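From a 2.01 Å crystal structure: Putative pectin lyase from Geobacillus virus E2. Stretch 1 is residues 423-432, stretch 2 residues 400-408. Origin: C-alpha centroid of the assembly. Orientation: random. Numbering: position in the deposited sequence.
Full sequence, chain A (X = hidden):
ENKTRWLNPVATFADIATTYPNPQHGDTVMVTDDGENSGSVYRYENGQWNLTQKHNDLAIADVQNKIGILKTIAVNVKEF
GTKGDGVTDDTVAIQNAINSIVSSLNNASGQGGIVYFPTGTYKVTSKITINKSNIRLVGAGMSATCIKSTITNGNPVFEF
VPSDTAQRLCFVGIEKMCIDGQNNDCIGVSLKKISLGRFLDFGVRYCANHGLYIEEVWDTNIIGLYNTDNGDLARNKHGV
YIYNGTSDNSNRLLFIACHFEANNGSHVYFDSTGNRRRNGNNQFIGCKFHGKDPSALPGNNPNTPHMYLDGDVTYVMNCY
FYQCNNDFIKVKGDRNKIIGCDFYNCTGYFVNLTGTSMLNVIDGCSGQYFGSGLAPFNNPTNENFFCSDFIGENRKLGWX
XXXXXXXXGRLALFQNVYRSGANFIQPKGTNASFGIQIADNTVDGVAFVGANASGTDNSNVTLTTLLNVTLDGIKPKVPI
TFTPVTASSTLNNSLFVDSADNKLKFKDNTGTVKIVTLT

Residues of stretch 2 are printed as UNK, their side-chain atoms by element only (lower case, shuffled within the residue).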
# COMPACT_ATOMS: atom_id res chain seq x y z
N ASN A 423 -8.27 -10.51 -36.99
CA ASN A 423 -7.81 -11.87 -37.19
C ASN A 423 -8.09 -12.74 -35.97
O ASN A 423 -8.23 -12.27 -34.85
CB ASN A 423 -6.31 -11.89 -37.48
CG ASN A 423 -5.95 -11.03 -38.67
OD1 ASN A 423 -5.09 -10.15 -38.58
ND2 ASN A 423 -6.60 -11.28 -39.78
N PHE A 424 -8.14 -14.04 -36.23
CA PHE A 424 -8.19 -15.06 -35.20
C PHE A 424 -6.85 -15.78 -35.20
O PHE A 424 -6.47 -16.37 -36.22
CB PHE A 424 -9.35 -16.02 -35.46
CG PHE A 424 -10.71 -15.36 -35.39
CD1 PHE A 424 -11.26 -15.01 -34.16
CD2 PHE A 424 -11.43 -15.09 -36.54
CE1 PHE A 424 -12.52 -14.40 -34.08
CE2 PHE A 424 -12.69 -14.48 -36.48
CZ PHE A 424 -13.23 -14.13 -35.23
N ILE A 425 -6.14 -15.73 -34.08
CA ILE A 425 -4.78 -16.25 -33.98
C ILE A 425 -4.81 -17.60 -33.28
O ILE A 425 -5.46 -17.75 -32.24
CB ILE A 425 -3.87 -15.27 -33.23
CG1 ILE A 425 -3.76 -13.97 -34.04
CG2 ILE A 425 -2.52 -15.91 -32.95
CD1 ILE A 425 -2.77 -12.97 -33.48
N GLN A 426 -4.13 -18.58 -33.85
CA GLN A 426 -3.97 -19.92 -33.30
C GLN A 426 -2.58 -20.00 -32.68
O GLN A 426 -1.59 -20.10 -33.42
CB GLN A 426 -4.14 -20.98 -34.39
CG GLN A 426 -4.10 -22.41 -33.90
CD GLN A 426 -4.29 -23.42 -35.03
OE1 GLN A 426 -3.35 -23.78 -35.74
NE2 GLN A 426 -5.52 -23.88 -35.21
N PRO A 427 -2.45 -19.98 -31.35
CA PRO A 427 -1.11 -19.92 -30.74
C PRO A 427 -0.27 -21.16 -30.97
O PRO A 427 0.91 -21.03 -31.31
CB PRO A 427 -1.43 -19.73 -29.24
CG PRO A 427 -2.77 -19.20 -29.20
CD PRO A 427 -3.51 -19.81 -30.34
N LYS A 428 -0.83 -22.35 -30.78
CA LYS A 428 -0.12 -23.61 -30.98
C LYS A 428 -0.54 -24.21 -32.32
O LYS A 428 -1.66 -24.71 -32.45
CB LYS A 428 -0.39 -24.59 -29.84
CG LYS A 428 0.35 -25.93 -30.00
CD LYS A 428 0.49 -26.62 -28.66
CE LYS A 428 1.53 -27.74 -28.68
NZ LYS A 428 1.76 -28.29 -27.31
N GLY A 429 0.38 -24.20 -33.29
CA GLY A 429 0.04 -24.57 -34.66
C GLY A 429 -0.21 -26.05 -34.87
O GLY A 429 -0.78 -26.43 -35.90
N THR A 430 0.20 -26.89 -33.93
CA THR A 430 0.00 -28.33 -34.08
C THR A 430 -1.34 -28.81 -33.54
O THR A 430 -1.66 -29.99 -33.70
CB THR A 430 1.12 -29.13 -33.38
OG1 THR A 430 1.20 -28.77 -32.00
CG2 THR A 430 2.48 -28.89 -34.05
N ASN A 431 -2.13 -27.93 -32.92
CA ASN A 431 -3.41 -28.31 -32.34
C ASN A 431 -4.54 -27.58 -33.03
O ASN A 431 -4.36 -26.46 -33.53
CB ASN A 431 -3.46 -28.02 -30.84
CG ASN A 431 -2.42 -28.81 -30.04
OD1 ASN A 431 -1.86 -29.79 -30.54
ND2 ASN A 431 -2.16 -28.38 -28.82
N ALA A 432 -5.71 -28.21 -33.07
CA ALA A 432 -6.93 -27.56 -33.54
C ALA A 432 -7.33 -26.42 -32.59
O ALA A 432 -6.69 -26.17 -31.57
CB ALA A 432 -8.06 -28.58 -33.67
N UNK A 400 -2.34 -20.28 -20.07
CA UNK A 400 -1.88 -21.06 -21.20
C UNK A 400 -2.61 -20.65 -22.48
O UNK A 400 -2.56 -19.47 -22.85
c UNK A 400 -2.05 -22.55 -20.93
n UNK A 400 -1.38 -24.57 -22.05
c UNK A 400 -1.03 -23.35 -21.66
o UNK A 400 0.06 -22.85 -21.93
N UNK A 401 -3.31 -21.57 -23.15
CA UNK A 401 -4.05 -21.23 -24.36
C UNK A 401 -5.56 -21.35 -24.17
O UNK A 401 -6.31 -21.60 -25.14
n UNK A 401 -1.16 -24.00 -26.23
c UNK A 401 -1.79 -25.16 -26.36
c UNK A 401 -1.55 -22.78 -26.92
c UNK A 401 -2.14 -21.74 -25.95
c UNK A 401 -3.57 -22.08 -25.54
n UNK A 401 -1.36 -26.22 -25.68
n UNK A 401 -2.84 -25.27 -27.18
N UNK A 402 -6.02 -21.12 -22.95
CA UNK A 402 -7.44 -21.14 -22.57
C UNK A 402 -7.89 -19.72 -22.27
O UNK A 402 -7.32 -19.06 -21.39
c UNK A 402 -7.65 -22.04 -21.34
o UNK A 402 -7.23 -23.38 -21.58
N UNK A 403 -8.89 -19.22 -23.00
CA UNK A 403 -9.21 -17.80 -22.98
C UNK A 403 -10.69 -17.54 -22.77
O UNK A 403 -11.54 -18.19 -23.39
c UNK A 403 -6.30 -17.00 -23.95
o UNK A 403 -3.52 -18.11 -26.02
c UNK A 403 -7.14 -17.97 -25.95
c UNK A 403 -4.80 -17.85 -25.58
c UNK A 403 -7.38 -17.36 -24.74
c UNK A 403 -5.01 -17.24 -24.37
c UNK A 403 -8.79 -17.09 -24.29
c UNK A 403 -5.87 -18.23 -26.36
N UNK A 404 -10.99 -16.57 -21.92
CA UNK A 404 -12.30 -15.90 -21.89
C UNK A 404 -12.08 -14.53 -22.50
O UNK A 404 -11.25 -13.75 -22.02
c UNK A 404 -14.17 -15.02 -20.46
c UNK A 404 -13.56 -17.17 -18.47
c UNK A 404 -13.03 -17.18 -19.85
c UNK A 404 -12.85 -15.79 -20.46
N UNK A 405 -12.82 -14.22 -23.55
CA UNK A 405 -12.49 -13.03 -24.32
C UNK A 405 -13.74 -12.39 -24.91
O UNK A 405 -14.84 -12.95 -24.91
c UNK A 405 -11.49 -13.38 -25.43
c UNK A 405 -12.06 -15.66 -26.35
c UNK A 405 -12.08 -14.16 -26.62
c UNK A 405 -11.32 -13.78 -27.90
N UNK A 406 -13.54 -11.16 -25.35
CA UNK A 406 -14.49 -10.42 -26.16
C UNK A 406 -14.25 -10.81 -27.61
O UNK A 406 -13.18 -10.53 -28.16
o UNK A 406 -15.15 -6.81 -26.60
c UNK A 406 -14.28 -8.92 -25.94
c UNK A 406 -15.21 -8.05 -26.77
o UNK A 406 -16.01 -8.58 -27.59
N UNK A 407 -15.23 -11.45 -28.24
CA UNK A 407 -15.09 -11.87 -29.64
C UNK A 407 -16.08 -11.04 -30.45
O UNK A 407 -17.23 -11.43 -30.64
o UNK A 407 -16.21 -13.96 -32.89
c UNK A 407 -15.32 -13.37 -29.81
c UNK A 407 -15.23 -13.42 -32.36
n UNK A 407 -14.68 -12.33 -32.84
c UNK A 407 -14.65 -13.97 -31.07
N UNK A 408 -15.61 -9.89 -30.93
CA UNK A 408 -16.45 -8.97 -31.67
C UNK A 408 -17.75 -8.62 -30.97
O UNK A 408 -18.80 -8.59 -31.61

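Position 400 carries four side-chain atoms: two carbons, the second bearing one oxygen and one nitrogen. They touch nothing on stretch 1. That is a short amide, Asn-400. It lies before the strand, with a phi of 50°, and its side chain stays out of reach of stretch 1, so it contributes nothing to the contact.

Position 401 has seven side-chain atoms: three carbons in a row, a nitrogen, then a carbon carrying two further nitrogens. Its CA-to-CB bond points toward stretch 1, and the chain runs along Pro-427, past Lys-428 and up to Asn-431. A flat, nitrogen-rich end on a three-carbon stem can only be Arg-401. Its CD lies 3.8 Å from CB of Pro-427, while its NH2 sits 3.5 Å from CD of Lys-428, which covers one face of the guanidinium. The aliphatic part of the lysine does the packing, yet the charges are not far apart: NZ of Lys-428 is 4.1 Å from NH2 of Arg-401, a like-charged pair. The other terminal nitrogen, NH1, is hydrogen-bonded elsewhere in the structure.

Position 402 shows one carbon and one oxygen, with no branch at the first carbon, and is out of reach of stretch 1. This is Ser-402, at the start of the strand.

Position 403 has a single carbon leading to a six-carbon ring that bears one oxygen; its CA-to-CB bond points toward stretch 1, and the oxygen end of the ring reaches Pro-427. A phenol ring means Tyr-403. Its OH comes within 3.4 Å of CG of Pro-427, and CE2 is 4.3 Å from the same CG. The proline thus meets the ring at its edge, near the ring plane.

Position 404 holds four carbons, forked at the first, with one arm two carbons long. It is buried, but out of reach of stretch 1: Ile-404.

Position 405 also has four carbons, now forked at the second. Its CA-to-CB bond points toward stretch 1, but the side chain makes no contact with it. The fork gives Leu-405.

Position 406 has two carbons, the second carrying two oxygens, again out of reach. This carboxylate is Asp-406.

Position 407 has three carbons, the third carrying one oxygen and one nitrogen. Its CA-to-CB bond runs sideways, but the end of the chain approaches the Phe-424 ring at its edge, near the ring plane. This is the longer amide, Gln-407.

Position 408 has no side-chain atoms, so it is Gly-408; its phi of 51° favours glycine.

The contact works through a few long side chains, with no hydrogen bond between the stretches and just 297 Å² buried in total. Arg-401 gives the largest share, 85 Å², lying against a surface made by Pro-427 and the turn that follows. That turn, type I from Lys-428 to Asn-431, is closed by N of Asn-431 donating to O of Lys-428 at 3.3 Å. The rule to read here is alternation: 401, 403 and 405 point toward stretch 1, while the intervening 402 and 404 stay out of reach.

Stretch 2 400-408: NRSYILDQG
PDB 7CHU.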